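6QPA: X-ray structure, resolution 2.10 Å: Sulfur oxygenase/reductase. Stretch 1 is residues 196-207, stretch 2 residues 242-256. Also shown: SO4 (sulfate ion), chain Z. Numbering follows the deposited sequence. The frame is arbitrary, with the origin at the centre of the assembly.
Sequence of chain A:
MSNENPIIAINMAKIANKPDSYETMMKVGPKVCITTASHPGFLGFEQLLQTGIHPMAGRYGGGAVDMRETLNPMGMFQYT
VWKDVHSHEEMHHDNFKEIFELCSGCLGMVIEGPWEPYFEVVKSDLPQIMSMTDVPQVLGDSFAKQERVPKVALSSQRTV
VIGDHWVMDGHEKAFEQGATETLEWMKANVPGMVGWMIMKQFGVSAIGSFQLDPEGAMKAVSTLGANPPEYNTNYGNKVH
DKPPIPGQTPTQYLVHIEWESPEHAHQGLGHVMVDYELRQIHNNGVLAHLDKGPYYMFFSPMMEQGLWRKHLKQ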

ATOM      1  N   TRP A 196     -54.551 -26.211  -3.918  1.00 30.93           N
ATOM      2  CA  TRP A 196     -54.905 -25.719  -2.598  1.00 28.77           C
ATOM      3  C   TRP A 196     -55.498 -26.833  -1.751  1.00 27.15           C
ATOM      4  O   TRP A 196     -55.953 -27.864  -2.250  1.00 25.95           O
ATOM      5  N   MET A 197     -55.573 -26.553  -0.456  1.00 26.30           N
ATOM      6  CA  MET A 197     -56.097 -27.491   0.526  1.00 28.09           C
ATOM      7  C   MET A 197     -56.559 -26.687   1.734  1.00 28.72           C
ATOM      8  O   MET A 197     -55.884 -25.738   2.141  1.00 31.83           O
ATOM      9  N   ILE A 198     -57.730 -27.031   2.268  1.00 31.33           N
ATOM     10  CA  ILE A 198     -58.255 -26.421   3.484  1.00 27.37           C
ATOM     11  C   ILE A 198     -58.076 -27.416   4.622  1.00 25.95           C
ATOM     12  O   ILE A 198     -58.615 -28.526   4.571  1.00 28.17           O
ATOM     13  N   MET A 199     -57.348 -27.024   5.659  1.00 28.40           N
ATOM     14  CA  MET A 199     -57.022 -27.927   6.758  1.00 26.39           C
ATOM     15  C   MET A 199     -57.572 -27.358   8.051  1.00 33.25           C
ATOM     16  O   MET A 199     -57.296 -26.197   8.382  1.00 29.38           O
ATOM     17  N   LYS A 200     -58.268 -28.202   8.816  1.00 29.95           N
ATOM     18  CA  LYS A 200     -58.940 -27.813  10.057  1.00 25.84           C
ATOM     19  C   LYS A 200     -58.268 -28.531  11.219  1.00 28.05           C
ATOM     20  O   LYS A 200     -58.212 -29.762  11.230  1.00 33.06           O
ATOM     21  N   GLN A 201     -57.775 -27.777  12.196  1.00 27.77           N
ATOM     22  CA  GLN A 201     -57.149 -28.395  13.360  1.00 26.32           C
ATOM     23  C   GLN A 201     -58.216 -29.015  14.259  1.00 34.37           C
ATOM     24  O   GLN A 201     -59.171 -28.339  14.639  1.00 30.88           O
ATOM     25  N   PHE A 202     -58.060 -30.304  14.603  1.00 37.36           N
ATOM     26  CA  PHE A 202     -59.002 -30.962  15.503  1.00 32.51           C
ATOM     27  C   PHE A 202     -58.324 -31.619  16.699  1.00 35.95           C
ATOM     28  O   PHE A 202     -59.009 -32.261  17.491  1.00 35.34           O
ATOM     29  N   GLY A 203     -57.017 -31.467  16.867  1.00 32.15           N
ATOM     30  CA  GLY A 203     -56.341 -32.023  18.025  1.00 31.95           C
ATOM     31  C   GLY A 203     -54.845 -31.836  17.888  1.00 33.53           C
ATOM     32  O   GLY A 203     -54.355 -31.329  16.869  1.00 29.80           O
ATOM     33  N   VAL A 204     -54.121 -32.249  18.938  1.00 29.98           N
ATOM     34  CA  VAL A 204     -52.663 -32.107  18.998  1.00 33.06           C
ATOM     35  C   VAL A 204     -52.046 -33.394  19.526  1.00 32.84           C
ATOM     36  O   VAL A 204     -52.596 -34.031  20.428  1.00 31.08           O
ATOM     37  N   SER A 205     -50.896 -33.778  18.966  1.00 27.93           N
ATOM     38  CA  SER A 205     -50.161 -34.929  19.478  1.00 33.52           C
ATOM     39  C   SER A 205     -49.275 -34.475  20.633  1.00 30.78           C
ATOM     40  O   SER A 205     -48.449 -33.573  20.471  1.00 34.65           O
ATOM     41  N   ALA A 206     -49.450 -35.087  21.801  1.00 29.07           N
ATOM     42  CA  ALA A 206     -48.619 -34.721  22.940  1.00 29.63           C
ATOM     43  C   ALA A 206     -47.180 -35.173  22.717  1.00 30.11           C
ATOM     44  O   ALA A 206     -46.232 -34.393  22.865  1.00 28.80           O
ATOM     45  N   ILE A 207     -47.015 -36.435  22.336  1.00 28.16           N
ATOM     46  CA  ILE A 207     -45.693 -36.982  22.088  1.00 32.04           C
ATOM     47  C   ILE A 207     -45.017 -36.209  20.962  1.00 32.98           C
ATOM     48  O   ILE A 207     -43.859 -35.806  21.078  1.00 33.18           O
ATOM     49  N   LYS A 242     -57.482 -41.115  19.240  1.00 30.51           N
ATOM     50  CA  LYS A 242     -57.853 -39.730  19.045  1.00 34.34           C
ATOM     51  C   LYS A 242     -56.766 -38.847  19.635  1.00 32.79           C
ATOM     52  O   LYS A 242     -56.078 -39.270  20.567  1.00 34.24           O
ATOM     53  N   PRO A 243     -56.578 -37.633  19.128  1.00 37.30           N
ATOM     54  CA  PRO A 243     -55.537 -36.761  19.686  1.00 34.89           C
ATOM     55  C   PRO A 243     -55.725 -36.621  21.182  1.00 32.93           C
ATOM     56  O   PRO A 243     -56.861 -36.457  21.651  1.00 33.62           O
ATOM     57  N   PRO A 244     -54.658 -36.777  21.973  1.00 37.56           N
ATOM     58  CA  PRO A 244     -54.807 -36.577  23.426  1.00 35.55           C
ATOM     59  C   PRO A 244     -55.133 -35.138  23.783  1.00 36.53           C
ATOM     60  O   PRO A 244     -55.956 -34.880  24.670  1.00 43.22           O
ATOM     61  N   ILE A 245     -54.499 -34.188  23.108  1.00 34.95           N
ATOM     62  CA  ILE A 245     -54.675 -32.774  23.411  1.00 32.69           C
ATOM     63  C   ILE A 245     -55.800 -32.261  22.518  1.00 33.46           C
ATOM     64  O   ILE A 245     -55.784 -32.513  21.310  1.00 30.47           O
ATOM     65  N   PRO A 246     -56.821 -31.609  23.076  1.00 33.50           N
ATOM     66  CA  PRO A 246     -57.926 -31.092  22.249  1.00 30.32           C
ATOM     67  C   PRO A 246     -57.443 -30.046  21.252  1.00 35.67           C
ATOM     68  O   PRO A 246     -56.443 -29.359  21.477  1.00 32.83           O
ATOM     69  N   GLY A 247     -58.172 -29.924  20.144  1.00 37.12           N
ATOM     70  CA  GLY A 247     -57.919 -28.823  19.228  1.00 39.55           C
ATOM     71  C   GLY A 247     -58.133 -27.484  19.906  1.00 38.17           C
ATOM     72  O   GLY A 247     -58.947 -27.343  20.824  1.00 36.33           O
ATOM     73  N   GLN A 248     -57.376 -26.485  19.473  1.00 34.18           N
ATOM     74  CA  GLN A 248     -57.563 -25.190  20.096  1.00 28.12           C
ATOM     75  C   GLN A 248     -58.918 -24.604  19.706  1.00 37.72           C
ATOM     76  O   GLN A 248     -59.501 -24.961  18.676  1.00 34.46           O
ATOM     77  N   THR A 249     -59.431 -23.715  20.564  1.00 35.93           N
ATOM     78  CA  THR A 249     -60.500 -22.813  20.153  1.00 39.32           C
ATOM     79  C   THR A 249     -60.017 -21.379  20.360  1.00 32.66           C
ATOM     80  O   THR A 249     -59.205 -21.125  21.255  1.00 32.29           O
ATOM     81  N   PRO A 250     -60.429 -20.430  19.505  1.00 35.13           N
ATOM     82  CA  PRO A 250     -61.241 -20.570  18.286  1.00 37.79           C
ATOM     83  C   PRO A 250     -60.608 -21.536  17.285  1.00 37.03           C
ATOM     84  O   PRO A 250     -59.394 -21.664  17.259  1.00 30.31           O
ATOM     85  N   THR A 251     -61.439 -22.223  16.511  1.00 37.47           N
ATOM     86  CA  THR A 251     -60.956 -23.224  15.577  1.00 30.78           C
ATOM     87  C   THR A 251     -59.943 -22.640  14.617  1.00 32.75           C
ATOM     88  O   THR A 251     -60.195 -21.611  13.969  1.00 27.92           O
ATOM     89  N   GLN A 252     -58.805 -23.314  14.498  1.00 31.08           N
ATOM     90  CA  GLN A 252     -57.789 -22.899  13.543  1.00 29.98           C
ATOM     91  C   GLN A 252     -57.985 -23.620  12.225  1.00 31.59           C
ATOM     92  O   GLN A 252     -58.138 -24.845  12.196  1.00 30.67           O
ATOM     93  N   TYR A 253     -57.961 -22.861  11.137  1.00 30.52           N
ATOM     94  CA  TYR A 253     -57.867 -23.417   9.795  1.00 29.77           C
ATOM     95  C   TYR A 253     -56.578 -22.946   9.154  1.00 31.31           C
ATOM     96  O   TYR A 253     -56.254 -21.753   9.219  1.00 30.27           O
ATOM     97  N   LEU A 254     -55.855 -23.873   8.525  1.00 29.72           N
ATOM     98  CA  LEU A 254     -54.698 -23.545   7.701  1.00 24.24           C
ATOM     99  C   LEU A 254     -55.086 -23.697   6.244  1.00 33.74           C
ATOM    100  O   LEU A 254     -55.504 -24.781   5.822  1.00 33.24           O
ATOM    101  N   VAL A 255     -54.937 -22.622   5.477  1.00 31.45           N
ATOM    102  CA  VAL A 255     -55.246 -22.643   4.057  1.00 32.21           C
ATOM    103  C   VAL A 255     -53.933 -22.807   3.297  1.00 26.71           C
ATOM    104  O   VAL A 255     -53.120 -21.882   3.225  1.00 27.72           O
ATOM    105  N   HIS A 256     -53.741 -23.982   2.705  1.00 30.53           N
ATOM    106  CA  HIS A 256     -52.498 -24.356   2.029  1.00 29.08           C
ATOM    107  C   HIS A 256     -52.667 -24.073   0.538  1.00 28.26           C
ATOM    108  O   HIS A 256     -53.573 -24.621  -0.091  1.00 29.81           O
TER

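The strand that holds Met 197 to Lys 200 and the strand that holds Tyr 253 to His 256 run antiparallel as neighbours in a sheet, so side chains of paired residues emerge on the same face and pack beside one another. Met 197, Met 199, Leu 254 and His 256 share one face. Met 199 (m, t, m) lays its methyl along the partner strand, CE 3.7 Å from Leu 254 CB and 3.9 Å from His 256 CB. Met 197 (t, t, p) curls its CE over the face of the His 256 ring, 3.8 Å from His 256 CG, a CH-pi contact. On the other face, Ile 198 (m, t) sets CG2 3.9 Å from Tyr 253 CD2, while Lys 200, all t, spends its aliphatic stem on the Tyr 253 ring: CG lies over one face.

Further along, Val 204 (t) and Ile 245 (m, t) repeat the paired rule, CB to CB at 3.7 Å, and Ile 245 CD1 reaches Ala 206 CB at 3.8 Å. Gly 203 leaves room for Pro 243, whose CB sits 3.6 Å from Gly 203 CA; an ideal CB on that glycine would clash with it. Phe 202 (p) starts away from the partner, but its ring returns, CE2 3.7 Å from Pro 243 CG.

Between these regions the pairing opens and polar groups take over. Gln 201 (t, t) points toward the other stretch: its OE1 accepts from Gln 248 N at 3.0 Å, and its NE2 makes a weak bond to Gln 252 OE1 at 2.7 Å. Water 1 donates to Gln 201 O and Gln 248 O and accepts from Gln 252 N; water 2 joins Phe 202 O to Gly 247 N. Gln 248 (p, t) turns back on its own loop, NE2 to Pro 250 O at 3.0 Å. At the exposed margin, the backbone of Lys 242 binds sulfate, N to O2 at 2.8 Å.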

ATOM      1  CB  TRP A 196     -55.878 -24.535  -2.684  1.00 26.24           C
ATOM      2  CG  TRP A 196     -57.160 -24.846  -3.405  1.00 28.16           C
ATOM      3  CD1 TRP A 196     -57.447 -24.613  -4.725  1.00 27.36           C
ATOM      4  CD2 TRP A 196     -58.333 -25.451  -2.838  1.00 27.24           C
ATOM      5  NE1 TRP A 196     -58.737 -25.028  -5.011  1.00 28.96           N
ATOM      6  CE2 TRP A 196     -59.299 -25.540  -3.868  1.00 30.20           C
ATOM      7  CE3 TRP A 196     -58.666 -25.902  -1.553  1.00 29.07           C
ATOM      8  CZ2 TRP A 196     -60.574 -26.078  -3.654  1.00 35.25           C
ATOM      9  CZ3 TRP A 196     -59.938 -26.449  -1.341  1.00 34.99           C
ATOM     10  CH2 TRP A 196     -60.877 -26.528  -2.388  1.00 30.82           C
ATOM     11  CB  MET A 197     -55.003 -28.521   0.887  1.00 32.84           C
ATOM     12  CG  MET A 197     -55.265 -29.481   1.990  1.00 42.88           C
ATOM     13  SD  MET A 197     -53.996 -30.796   1.989  1.00 42.54           S
ATOM     14  CE  MET A 197     -52.497 -29.857   2.318  1.00 32.45           C
ATOM     15  CB  ILE A 198     -59.735 -26.042   3.335  1.00 28.30           C
ATOM     16  CG1 ILE A 198     -59.911 -24.984   2.242  1.00 30.50           C
ATOM     17  CG2 ILE A 198     -60.289 -25.569   4.695  1.00 28.23           C
ATOM     18  CD1 ILE A 198     -61.344 -24.787   1.818  1.00 28.67           C
ATOM     19  CB  MET A 199     -55.515 -28.115   6.873  1.00 24.47           C
ATOM     20  CG  MET A 199     -54.870 -28.706   5.643  1.00 42.70           C
ATOM     21  SD  MET A 199     -53.080 -28.985   5.843  1.00 39.22           S
ATOM     22  CE  MET A 199     -52.500 -27.304   5.911  1.00 25.61           C
ATOM     23  CB  LYS A 200     -60.421 -28.198  10.004  1.00 25.47           C
ATOM     24  CG  LYS A 200     -61.243 -27.787  11.235  1.00 29.77           C
ATOM     25  CD  LYS A 200     -62.611 -28.423  11.174  1.00 28.30           C
ATOM     26  CE  LYS A 200     -63.490 -28.015  12.352  1.00 29.40           C
ATOM     27  NZ  LYS A 200     -64.721 -28.864  12.286  1.00 33.62           N
ATOM     28  CB  GLN A 201     -56.338 -27.365  14.150  1.00 25.14           C
ATOM     29  CG  GLN A 201     -55.744 -27.999  15.419  1.00 37.84           C
ATOM     30  CD  GLN A 201     -55.083 -27.025  16.385  1.00 33.94           C
ATOM     31  OE1 GLN A 201     -55.150 -27.230  17.596  1.00 34.12           O
ATOM     32  NE2 GLN A 201     -54.441 -25.966  15.859  1.00 28.36           N
ATOM     33  CB  PHE A 202     -59.870 -32.001  14.751  1.00 33.37           C
ATOM     34  CG  PHE A 202     -59.097 -33.205  14.237  1.00 35.25           C
ATOM     35  CD1 PHE A 202     -58.450 -33.171  13.004  1.00 30.84           C
ATOM     36  CD2 PHE A 202     -59.024 -34.367  14.987  1.00 32.92           C
ATOM     37  CE1 PHE A 202     -57.737 -34.274  12.531  1.00 32.38           C
ATOM     38  CE2 PHE A 202     -58.313 -35.483  14.526  1.00 34.55           C
ATOM     39  CZ  PHE A 202     -57.660 -35.432  13.294  1.00 33.35           C
ATOM     40  CB  VAL A 204     -52.227 -30.920  19.883  1.00 28.69           C
ATOM     41  CG1 VAL A 204     -50.691 -30.802  19.908  1.00 26.15           C
ATOM     42  CG2 VAL A 204     -52.834 -29.612  19.356  1.00 35.69           C
ATOM     43  CB  SER A 205     -49.323 -35.585  18.382  1.00 33.70           C
ATOM     44  OG  SER A 205     -48.522 -36.618  18.937  1.00 34.45           O
ATOM     45  CB  ALA A 206     -49.204 -35.339  24.213  1.00 34.35           C
ATOM     46  CB  ILE A 207     -45.801 -38.485  21.772  1.00 30.73           C
ATOM     47  CG1 ILE A 207     -46.264 -39.271  22.998  1.00 35.87           C
ATOM     48  CG2 ILE A 207     -44.468 -39.032  21.274  1.00 30.82           C
ATOM     49  CD1 ILE A 207     -45.202 -39.407  24.077  1.00 34.92           C
ATOM     50  CB  LYS A 242     -59.199 -39.437  19.724  1.00 35.35           C
ATOM     51  CG  LYS A 242     -60.348 -40.244  19.157  1.00 46.27           C
ATOM     52  CD  LYS A 242     -61.637 -39.995  19.919  1.00 62.02           C
ATOM     53  CE  LYS A 242     -62.786 -40.802  19.327  1.00 77.12           C
ATOM     54  NZ  LYS A 242     -64.062 -40.575  20.075  1.00 86.55           N
ATOM     55  CB  PRO A 243     -55.765 -35.422  18.965  1.00 31.36           C
ATOM     56  CG  PRO A 243     -56.441 -35.827  17.646  1.00 28.85           C
ATOM     57  CD  PRO A 243     -57.313 -36.995  18.015  1.00 34.53           C
ATOM     58  CB  PRO A 244     -53.428 -36.965  23.983  1.00 43.70           C
ATOM     59  CG  PRO A 244     -52.617 -37.443  22.815  1.00 38.87           C
ATOM     60  CD  PRO A 244     -53.258 -36.988  21.573  1.00 34.03           C
ATOM     61  CB  ILE A 245     -53.364 -32.006  23.193  1.00 35.20           C
ATOM     62  CG1 ILE A 245     -52.288 -32.515  24.149  1.00 33.76           C
ATOM     63  CG2 ILE A 245     -53.561 -30.498  23.369  1.00 24.78           C
ATOM     64  CD1 ILE A 245     -50.897 -31.956  23.801  1.00 34.00           C
ATOM     65  CB  PRO A 246     -58.880 -30.465  23.272  1.00 30.53           C
ATOM     66  CG  PRO A 246     -58.503 -31.083  24.585  1.00 42.92           C
ATOM     67  CD  PRO A 246     -57.035 -31.379  24.513  1.00 35.07           C
ATOM     68  CB  GLN A 248     -56.474 -24.224  19.673  1.00 30.72           C
ATOM     69  CG  GLN A 248     -56.646 -23.741  18.235  1.00 33.39           C
ATOM     70  CD  GLN A 248     -55.820 -22.510  17.993  1.00 47.81           C
ATOM     71  OE1 GLN A 248     -54.588 -22.570  18.024  1.00 50.32           O
ATOM     72  NE2 GLN A 248     -56.492 -21.365  17.807  1.00 48.57           N
ATOM     73  CB  THR A 249     -61.837 -23.010  20.906  1.00 36.97           C
ATOM     74  OG1 THR A 249     -61.743 -22.498  22.238  1.00 35.46           O
ATOM     75  CG2 THR A 249     -62.243 -24.502  20.963  1.00 31.19           C
ATOM     76  CB  PRO A 250     -61.268 -19.144  17.710  1.00 37.08           C
ATOM     77  CG  PRO A 250     -60.999 -18.258  18.868  1.00 40.18           C
ATOM     78  CD  PRO A 250     -60.058 -19.028  19.758  1.00 34.41           C
ATOM     79  CB  THR A 251     -62.124 -23.802  14.788  1.00 33.96           C
ATOM     80  OG1 THR A 251     -63.108 -24.314  15.698  1.00 36.30           O
ATOM     81  CG2 THR A 251     -61.634 -24.892  13.863  1.00 30.39           C
ATOM     82  CB  GLN A 252     -56.379 -23.183  14.060  1.00 34.80           C
ATOM     83  CG  GLN A 252     -55.315 -22.864  13.024  1.00 30.81           C
ATOM     84  CD  GLN A 252     -53.940 -23.227  13.513  1.00 33.88           C
ATOM     85  OE1 GLN A 252     -53.689 -24.377  13.842  1.00 30.93           O
ATOM     86  NE2 GLN A 252     -53.049 -22.245  13.585  1.00 32.80           N
ATOM     87  CB  TYR A 253     -59.049 -22.986   8.923  1.00 29.84           C
ATOM     88  CG  TYR A 253     -60.376 -23.656   9.254  1.00 25.33           C
ATOM     89  CD1 TYR A 253     -61.170 -23.201  10.289  1.00 26.71           C
ATOM     90  CD2 TYR A 253     -60.847 -24.720   8.487  1.00 26.43           C
ATOM     91  CE1 TYR A 253     -62.400 -23.807  10.578  1.00 31.08           C
ATOM     92  CE2 TYR A 253     -62.077 -25.333   8.759  1.00 28.61           C
ATOM     93  CZ  TYR A 253     -62.844 -24.875   9.806  1.00 34.23           C
ATOM     94  OH  TYR A 253     -64.064 -25.468  10.054  1.00 33.17           O
ATOM     95  CB  LEU A 254     -53.512 -24.445   8.013  1.00 22.87           C
ATOM     96  CG  LEU A 254     -53.033 -24.276   9.441  1.00 25.94           C
ATOM     97  CD1 LEU A 254     -51.763 -25.104   9.664  1.00 23.09           C
ATOM     98  CD2 LEU A 254     -52.777 -22.800   9.679  1.00 21.96           C
ATOM     99  CB  VAL A 255     -56.010 -21.381   3.639  1.00 31.47           C
ATOM    100  CG1 VAL A 255     -56.190 -21.348   2.117  1.00 28.28           C
ATOM    101  CG2 VAL A 255     -57.369 -21.337   4.366  1.00 27.78           C
ATOM    102  CB  HIS A 256     -52.213 -25.832   2.315  1.00 24.19           C
ATOM    103  CG  HIS A 256     -51.115 -26.449   1.499  1.00 30.71           C
ATOM    104  ND1 HIS A 256     -50.004 -27.024   2.076  1.00 30.17           N
ATOM    105  CD2 HIS A 256     -51.005 -26.680   0.169  1.00 30.52           C
ATOM    106  CE1 HIS A 256     -49.234 -27.540   1.137  1.00 27.71           C
ATOM    107  NE2 HIS A 256     -49.824 -27.353  -0.030  1.00 33.59           N
TER
HETATM  108  S   SO4 Z 402     -58.391 -42.755  22.699  1.00 79.89           S
HETATM  109  O1  SO4 Z 402     -58.147 -42.606  24.134  1.00 75.65           O
HETATM  110  O2  SO4 Z 402     -57.876 -41.569  22.020  1.00 87.96           O
HETATM  111  O3  SO4 Z 402     -57.685 -43.933  22.204  1.00 80.33           O
HETATM  112  O4  SO4 Z 402     -59.828 -42.898  22.427  1.00 80.28           O
HETATM  113  O   HOH W   1     -58.535 -25.843  16.057  1.00 26.54           O
HETATM  114  O   HOH W   2     -60.894 -31.126  19.934  1.00 42.86           O